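Local coordinates for protein rhamnosidase B (Bacillus sp., PDB 2OKX) that probably cleaves terminal alpha-L-rhamnose residues from alpha-L-rhamnosides by hydrolysis, as an inverting alpha-L-rhamnosidase of glycoside hydrolase family 78, at residues 800-812 and 864-876. Numbering follows the deposited sequence. Where two conformers were deposited one is given.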
ATOM      1  N   SER A 800       2.758  -2.177  17.981  1.00 23.53           N
ATOM      2  CA  SER A 800       3.300  -2.408  16.645  1.00 24.49           C
ATOM      3  C   SER A 800       4.811  -2.231  16.619  1.00 24.21           C
ATOM      4  O   SER A 800       5.372  -1.487  17.428  1.00 23.17           O
ATOM      5  CB  SER A 800       2.686  -1.431  15.644  1.00 24.64           C
ATOM      6  OG  SER A 800       3.128  -0.108  15.910  1.00 26.18           O
ATOM      7  N   PRO A 801       5.490  -2.916  15.688  1.00 21.96           N
ATOM      8  CA  PRO A 801       6.948  -2.789  15.599  1.00 21.77           C
ATOM      9  C   PRO A 801       7.295  -1.349  15.223  1.00 21.96           C
ATOM     10  O   PRO A 801       8.432  -0.910  15.386  1.00 21.50           O
ATOM     11  CB  PRO A 801       7.319  -3.780  14.497  1.00 21.94           C
ATOM     12  CG  PRO A 801       6.222  -4.829  14.599  1.00 21.21           C
ATOM     13  CD  PRO A 801       4.994  -3.962  14.773  1.00 20.65           C
ATOM     14  N   PHE A 802       6.301  -0.633  14.705  1.00 21.64           N
ATOM     15  CA  PHE A 802       6.467   0.767  14.324  1.00 22.60           C
ATOM     16  C   PHE A 802       6.839   1.534  15.586  1.00 22.94           C
ATOM     17  O   PHE A 802       7.816   2.283  15.613  1.00 23.09           O
ATOM     18  CB  PHE A 802       5.154   1.316  13.756  1.00 22.39           C
ATOM     19  CG  PHE A 802       5.146   2.811  13.557  1.00 24.23           C
ATOM     20  CD1 PHE A 802       4.142   3.591  14.123  1.00 24.24           C
ATOM     21  CD2 PHE A 802       6.123   3.433  12.784  1.00 25.21           C
ATOM     22  CE1 PHE A 802       4.108   4.973  13.921  1.00 26.60           C
ATOM     23  CE2 PHE A 802       6.098   4.814  12.575  1.00 27.46           C
ATOM     24  CZ  PHE A 802       5.088   5.585  13.145  1.00 27.68           C
ATOM     25  N   MET A 803       6.041   1.334  16.629  1.00 22.86           N
ATOM     26  CA  MET A 803       6.270   1.983  17.911  1.00 23.64           C
ATOM     27  C   MET A 803       7.550   1.420  18.528  1.00 22.54           C
ATOM     28  O   MET A 803       8.274   2.133  19.221  1.00 22.68           O
ATOM     29  CB  MET A 803       5.071   1.742  18.833  1.00 25.08           C
ATOM     30  CG  MET A 803       5.125   2.477  20.167  1.00 26.91           C
ATOM     31  SD  MET A 803       5.219   4.282  20.023  1.00 28.67           S
ATOM     32  CE  MET A 803       6.599   4.613  21.143  1.00 29.88           C
ATOM     33  N   SER A 804       7.829   0.143  18.271  1.00 21.27           N
ATOM     34  CA  SER A 804       9.043  -0.482  18.794  1.00 20.04           C
ATOM     35  C   SER A 804      10.276   0.297  18.337  1.00 19.50           C
ATOM     36  O   SER A 804      11.259   0.401  19.067  1.00 18.67           O
ATOM     37  CB  SER A 804       9.163  -1.934  18.312  1.00 21.05           C
ATOM     38  OG  SER A 804       8.257  -2.791  18.990  1.00 19.35           O
ATOM     39  N   PHE A 805      10.218   0.846  17.127  1.00 18.61           N
ATOM     40  CA  PHE A 805      11.341   1.606  16.577  1.00 19.78           C
ATOM     41  C   PHE A 805      11.691   2.771  17.497  1.00 21.23           C
ATOM     42  O   PHE A 805      12.859   2.984  17.831  1.00 20.83           O
ATOM     43  CB  PHE A 805      10.994   2.136  15.182  1.00 17.88           C
ATOM     44  CG  PHE A 805      12.183   2.643  14.405  1.00 17.54           C
ATOM     45  CD1 PHE A 805      12.889   3.765  14.831  1.00 18.78           C
ATOM     46  CD2 PHE A 805      12.586   2.002  13.237  1.00 19.01           C
ATOM     47  CE1 PHE A 805      13.981   4.246  14.104  1.00 18.59           C
ATOM     48  CE2 PHE A 805      13.674   2.470  12.500  1.00 16.86           C
ATOM     49  CZ  PHE A 805      14.374   3.596  12.933  1.00 18.84           C
ATOM     50  N   PHE A 806      10.675   3.528  17.893  1.00 21.15           N
ATOM     51  CA  PHE A 806      10.880   4.667  18.777  1.00 22.58           C
ATOM     52  C   PHE A 806      11.374   4.176  20.135  1.00 21.29           C
ATOM     53  O   PHE A 806      12.214   4.815  20.769  1.00 20.97           O
ATOM     54  CB  PHE A 806       9.573   5.458  18.922  1.00 25.06           C
ATOM     55  CG  PHE A 806       9.101   6.080  17.635  1.00 28.07           C
ATOM     56  CD1 PHE A 806       9.852   7.067  17.007  1.00 30.98           C
ATOM     57  CD2 PHE A 806       7.912   5.666  17.038  1.00 31.27           C
ATOM     58  CE1 PHE A 806       9.431   7.634  15.800  1.00 33.45           C
ATOM     59  CE2 PHE A 806       7.481   6.227  15.832  1.00 32.78           C
ATOM     60  CZ  PHE A 806       8.240   7.210  15.212  1.00 32.32           C
ATOM     61  N   TYR A 807      10.866   3.029  20.567  1.00 21.17           N
ATOM     62  CA  TYR A 807      11.271   2.446  21.842  1.00 20.76           C
ATOM     63  C   TYR A 807      12.765   2.105  21.816  1.00 20.93           C
ATOM     64  O   TYR A 807      13.483   2.331  22.796  1.00 19.20           O
ATOM     65  CB  TYR A 807      10.434   1.194  22.121  1.00 22.81           C
ATOM     66  CG  TYR A 807      10.808   0.433  23.375  1.00 22.45           C
ATOM     67  CD1 TYR A 807      10.955   1.086  24.602  1.00 24.58           C
ATOM     68  CD2 TYR A 807      10.993  -0.944  23.337  1.00 23.94           C
ATOM     69  CE1 TYR A 807      11.277   0.375  25.759  1.00 24.66           C
ATOM     70  CE2 TYR A 807      11.311  -1.661  24.482  1.00 25.42           C
ATOM     71  CZ  TYR A 807      11.452  -0.995  25.688  1.00 25.47           C
ATOM     72  OH  TYR A 807      11.760  -1.717  26.812  1.00 26.50           O
ATOM     73  N   TYR A 808      13.232   1.572  20.690  1.00 18.88           N
ATOM     74  CA  TYR A 808      14.643   1.216  20.559  1.00 18.78           C
ATOM     75  C   TYR A 808      15.518   2.470  20.541  1.00 19.10           C
ATOM     76  O   TYR A 808      16.631   2.464  21.068  1.00 19.32           O
ATOM     77  CB  TYR A 808      14.877   0.378  19.294  1.00 16.23           C
ATOM     78  CG  TYR A 808      14.139  -0.954  19.289  1.00 16.87           C
ATOM     79  CD1 TYR A 808      13.684  -1.534  20.475  1.00 18.35           C
ATOM     80  CD2 TYR A 808      13.905  -1.639  18.093  1.00 19.34           C
ATOM     81  CE1 TYR A 808      13.007  -2.768  20.471  1.00 17.94           C
ATOM     82  CE2 TYR A 808      13.234  -2.868  18.078  1.00 19.56           C
ATOM     83  CZ  TYR A 808      12.789  -3.424  19.267  1.00 18.98           C
ATOM     84  OH  TYR A 808      12.131  -4.637  19.252  1.00 17.84           O
ATOM     85  N   GLU A 809      15.023   3.545  19.936  1.00 20.41           N
ATOM     86  CA  GLU A 809      15.792   4.784  19.911  1.00 21.74           C
ATOM     87  C   GLU A 809      15.967   5.251  21.356  1.00 23.69           C
ATOM     88  O   GLU A 809      17.012   5.794  21.724  1.00 22.23           O
ATOM     89  CB  GLU A 809      15.076   5.860  19.087  1.00 22.53           C
ATOM     90  CG  GLU A 809      15.192   5.672  17.574  1.00 23.43           C
ATOM     91  CD  GLU A 809      14.591   6.830  16.785  1.00 23.77           C
ATOM     92  OE1 GLU A 809      13.350   6.980  16.782  1.00 22.41           O
ATOM     93  OE2 GLU A 809      15.362   7.595  16.170  1.00 26.24           O
ATOM     94  N   ALA A 810      14.941   5.021  22.173  1.00 22.07           N
ATOM     95  CA  ALA A 810      14.982   5.391  23.580  1.00 23.36           C
ATOM     96  C   ALA A 810      15.975   4.503  24.331  1.00 23.59           C
ATOM     97  O   ALA A 810      16.739   4.993  25.169  1.00 24.10           O
ATOM     98  CB  ALA A 810      13.587   5.266  24.205  1.00 23.93           C
ATOM     99  N   LEU A 811      15.968   3.203  24.037  1.00 22.35           N
ATOM    100  CA  LEU A 811      16.891   2.283  24.703  1.00 22.13           C
ATOM    101  C   LEU A 811      18.338   2.618  24.336  1.00 22.82           C
ATOM    102  O   LEU A 811      19.243   2.459  25.152  1.00 21.93           O
ATOM    103  CB  LEU A 811      16.580   0.824  24.333  1.00 20.36           C
ATOM    104  CG  LEU A 811      15.249   0.254  24.845  1.00 21.55           C
ATOM    105  CD1 LEU A 811      15.073  -1.171  24.343  1.00 20.45           C
ATOM    106  CD2 LEU A 811      15.224   0.282  26.369  1.00 22.26           C
ATOM    107  N   GLU A 812      18.551   3.085  23.111  1.00 22.37           N
ATOM    108  CA  GLU A 812      19.890   3.456  22.665  1.00 23.97           C
ATOM    109  C   GLU A 812      20.338   4.678  23.469  1.00 25.07           C
ATOM    110  O   GLU A 812      21.458   4.728  23.975  1.00 23.98           O
ATOM    111  CB  GLU A 812      19.881   3.790  21.171  1.00 24.19           C
ATOM    112  CG  GLU A 812      21.187   4.384  20.655  1.00 23.28           C
ATOM    113  CD  GLU A 812      22.361   3.415  20.738  1.00 26.59           C
ATOM    114  OE1 GLU A 812      23.513   3.886  20.697  1.00 26.51           O
ATOM    115  OE2 GLU A 812      22.142   2.188  20.834  1.00 23.91           O
ATOM    116  N   TRP A 864       7.578  -0.058   8.007  1.00 20.37           N
ATOM    117  CA  TRP A 864       7.692   0.832   9.154  1.00 19.95           C
ATOM    118  C   TRP A 864       8.051  -0.011  10.384  1.00 19.61           C
ATOM    119  O   TRP A 864       8.393   0.519  11.445  1.00 20.69           O
ATOM    120  CB  TRP A 864       6.392   1.643   9.350  1.00 20.46           C
ATOM    121  CG  TRP A 864       5.227   0.963  10.034  1.00 22.33           C
ATOM    122  CD1 TRP A 864       5.070  -0.371  10.298  1.00 21.75           C
ATOM    123  CD2 TRP A 864       4.049   1.610  10.538  1.00 24.19           C
ATOM    124  NE1 TRP A 864       3.869  -0.592  10.940  1.00 22.80           N
ATOM    125  CE2 TRP A 864       3.224   0.608  11.099  1.00 25.03           C
ATOM    126  CE3 TRP A 864       3.612   2.943  10.570  1.00 23.22           C
ATOM    127  CZ2 TRP A 864       1.984   0.897  11.687  1.00 25.75           C
ATOM    128  CZ3 TRP A 864       2.380   3.233  11.156  1.00 27.16           C
ATOM    129  CH2 TRP A 864       1.581   2.210  11.707  1.00 24.88           C
ATOM    130  N   SER A 865       8.018  -1.331  10.199  1.00 16.78           N
ATOM    131  CA  SER A 865       8.328  -2.303  11.248  1.00 16.53           C
ATOM    132  C   SER A 865       9.719  -2.934  11.085  1.00 16.33           C
ATOM    133  O   SER A 865      10.064  -3.856  11.826  1.00 17.44           O
ATOM    134  CB  SER A 865       7.302  -3.443  11.231  1.00 16.58           C
ATOM    135  OG  SER A 865       5.992  -2.994  11.531  1.00 19.09           O
ATOM    136  N   ALA A 866      10.515  -2.448  10.134  1.00 14.70           N
ATOM    137  CA  ALA A 866      11.838  -3.033   9.882  1.00 14.83           C
ATOM    138  C   ALA A 866      12.989  -2.523  10.756  1.00 13.89           C
ATOM    139  O   ALA A 866      14.153  -2.563  10.345  1.00 13.05           O
ATOM    140  CB  ALA A 866      12.202  -2.860   8.399  1.00 13.01           C
ATOM    141  N   ALA A 867      12.667  -2.077  11.964  1.00 15.05           N
ATOM    142  CA  ALA A 867      13.666  -1.554  12.900  1.00 16.98           C
ATOM    143  C   ALA A 867      15.023  -2.269  12.968  1.00 16.35           C
ATOM    144  O   ALA A 867      16.068  -1.616  12.933  1.00 17.67           O
ATOM    145  CB  ALA A 867      13.062  -1.476  14.305  1.00 15.76           C
ATOM    146  N   PRO A 868      15.034  -3.612  13.073  1.00 15.67           N
ATOM    147  CA  PRO A 868      16.323  -4.315  13.148  1.00 15.29           C
ATOM    148  C   PRO A 868      17.298  -3.957  12.026  1.00 16.24           C
ATOM    149  O   PRO A 868      18.514  -3.962  12.232  1.00 13.93           O
ATOM    150  CB  PRO A 868      15.918  -5.790  13.120  1.00 15.67           C
ATOM    151  CG  PRO A 868      14.559  -5.768  13.787  1.00 13.82           C
ATOM    152  CD  PRO A 868      13.913  -4.570  13.142  1.00 14.97           C
ATOM    153  N   GLY A 869      16.762  -3.649  10.847  1.00 15.11           N
ATOM    154  CA  GLY A 869      17.606  -3.295   9.716  1.00 15.13           C
ATOM    155  C   GLY A 869      18.421  -2.039   9.968  1.00 16.55           C
ATOM    156  O   GLY A 869      19.438  -1.799   9.312  1.00 16.79           O
ATOM    157  N   TYR A 870      17.974  -1.232  10.922  1.00 16.03           N
ATOM    158  CA  TYR A 870      18.669  -0.000  11.274  1.00 16.92           C
ATOM    159  C   TYR A 870      19.472  -0.158  12.563  1.00 17.13           C
ATOM    160  O   TYR A 870      20.656   0.163  12.598  1.00 16.78           O
ATOM    161  CB  TYR A 870      17.664   1.139  11.446  1.00 16.61           C
ATOM    162  CG  TYR A 870      18.245   2.406  12.055  1.00 17.95           C
ATOM    163  CD1 TYR A 870      19.052   3.266  11.303  1.00 19.31           C
ATOM    164  CD2 TYR A 870      17.972   2.746  13.376  1.00 18.75           C
ATOM    165  CE1 TYR A 870      19.574   4.445  11.860  1.00 21.00           C
ATOM    166  CE2 TYR A 870      18.485   3.915  13.944  1.00 22.84           C
ATOM    167  CZ  TYR A 870      19.283   4.758  13.180  1.00 22.64           C
ATOM    168  OH  TYR A 870      19.766   5.918  13.746  1.00 24.95           O
ATOM    169  N   PHE A 871      18.834  -0.664  13.618  1.00 14.70           N
ATOM    170  CA  PHE A 871      19.514  -0.788  14.903  1.00 15.13           C
ATOM    171  C   PHE A 871      20.661  -1.776  15.021  1.00 14.98           C
ATOM    172  O   PHE A 871      21.600  -1.530  15.778  1.00 14.66           O
ATOM    173  CB  PHE A 871      18.497  -1.045  16.025  1.00 13.95           C
ATOM    174  CG  PHE A 871      17.566   0.107  16.259  1.00 16.65           C
ATOM    175  CD1 PHE A 871      16.325   0.156  15.632  1.00 15.09           C
ATOM    176  CD2 PHE A 871      17.969   1.191  17.034  1.00 14.57           C
ATOM    177  CE1 PHE A 871      15.500   1.267  15.767  1.00 15.37           C
ATOM    178  CE2 PHE A 871      17.155   2.309  17.175  1.00 17.18           C
ATOM    179  CZ  PHE A 871      15.918   2.351  16.539  1.00 17.74           C
ATOM    180  N   LEU A 872      20.609  -2.886  14.290  1.00 13.86           N
ATOM    181  CA  LEU A 872      21.692  -3.858  14.381  1.00 14.47           C
ATOM    182  C   LEU A 872      22.987  -3.250  13.843  1.00 16.70           C
ATOM    183  O   LEU A 872      24.050  -3.414  14.439  1.00 15.11           O
ATOM    184  CB  LEU A 872      21.336  -5.148  13.627  1.00 13.78           C
ATOM    185  CG  LEU A 872      20.165  -5.921  14.255  1.00 15.98           C
ATOM    186  CD1 LEU A 872      19.843  -7.174  13.432  1.00 11.29           C
ATOM    187  CD2 LEU A 872      20.525  -6.304  15.690  1.00 15.36           C
ATOM    188  N   GLY A 873      22.895  -2.534  12.728  1.00 16.09           N
ATOM    189  CA  GLY A 873      24.088  -1.913  12.173  1.00 15.65           C
ATOM    190  C   GLY A 873      24.525  -0.668  12.939  1.00 15.93           C
ATOM    191  O   GLY A 873      25.721  -0.398  13.063  1.00 16.07           O
ATOM    192  N   SER A 874      23.566   0.086  13.470  1.00 16.18           N
ATOM    193  CA  SER A 874      23.880   1.320  14.191  1.00 17.13           C
ATOM    194  C   SER A 874      24.185   1.147  15.679  1.00 19.11           C
ATOM    195  O   SER A 874      25.248   1.554  16.162  1.00 20.15           O
ATOM    196  CB  SER A 874      22.745   2.336  14.020  0.53 16.85           C
ATOM    197  OG  SER A 874      21.543   1.884  14.616  0.53 15.32           O
ATOM    198  N   SER A 875      23.260   0.542  16.411  1.00 18.81           N
ATOM    199  CA  SER A 875      23.437   0.361  17.846  1.00 18.23           C
ATOM    200  C   SER A 875      24.381  -0.757  18.275  1.00 18.81           C
ATOM    201  O   SER A 875      25.109  -0.611  19.257  1.00 20.15           O
ATOM    202  CB  SER A 875      22.076   0.131  18.509  1.00 17.70           C
ATOM    203  OG  SER A 875      21.299   1.316  18.513  1.00 20.31           O
ATOM    204  N   ILE A 876      24.369  -1.864  17.538  1.00 17.44           N
ATOM    205  CA  ILE A 876      25.169  -3.046  17.874  1.00 15.98           C
ATOM    206  C   ILE A 876      26.506  -3.165  17.144  1.00 16.66           C
ATOM    207  O   ILE A 876      27.561  -3.223  17.781  1.00 17.58           O
ATOM    208  CB  ILE A 876      24.333  -4.328  17.614  1.00 16.62           C
ATOM    209  CG1 ILE A 876      22.946  -4.169  18.244  1.00 15.94           C
ATOM    210  CG2 ILE A 876      25.035  -5.550  18.181  1.00 13.95           C
ATOM    211  CD1 ILE A 876      22.958  -3.888  19.731  1.00 16.55           C
TER
HETATM  212  O   HOH W   1      10.153  -0.815  13.250  1.00 20.36           O
HETATM  213  O   HOH W   2      18.024   7.132  15.831  1.00 27.96           O
HETATM  214  O   HOH W   3      25.447   1.946  20.322  1.00 22.26           O
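Aromatic packing between two nearly parallel helices, 801-812 and 868-876, with Phe802, in the first turn of helix 801-812, stacked on Trp864 in the 3-10 segment ahead of the second helix, makes this a buried contact inside the helical barrel domain. The helix axes run 10.8 Å apart at 14°, and the rings of Phe805, Tyr808, Tyr870 and Phe871 form an aromatic cluster between them, with Tyr870 partly exposed. Phe871 is the centre: Tyr808 CB lies over one face, 3.5 Å from the ring centroid, Tyr870 CD2 covers the other, and the edge of Phe871 points into the face of Phe805 (planes at 66°). In an (alpha/alpha)6 barrel, the six-hairpin glycosidase fold, helices of one layer run roughly parallel, consistent with this pair; helix 817-833, between them in the chain, packs on Tyr808. Phe802 CG stands anti to the backbone N (chi1 170°), laying its ring on the six-membered ring of Trp864 in an offset stack, centroids 3.9 Å apart, while Phe802 CB sits over the five-membered ring. An alanine in place of Trp864 would probably leave that face of Phe802 without its stacking partner. A water joins Pro801 O, Trp864 O and Ala867 N. At the far end, Ser875 OG donates to Glu812 OE2 (2.6 Å) from above the carboxylate plane, while Glu812 OE1 pairs with Lys880.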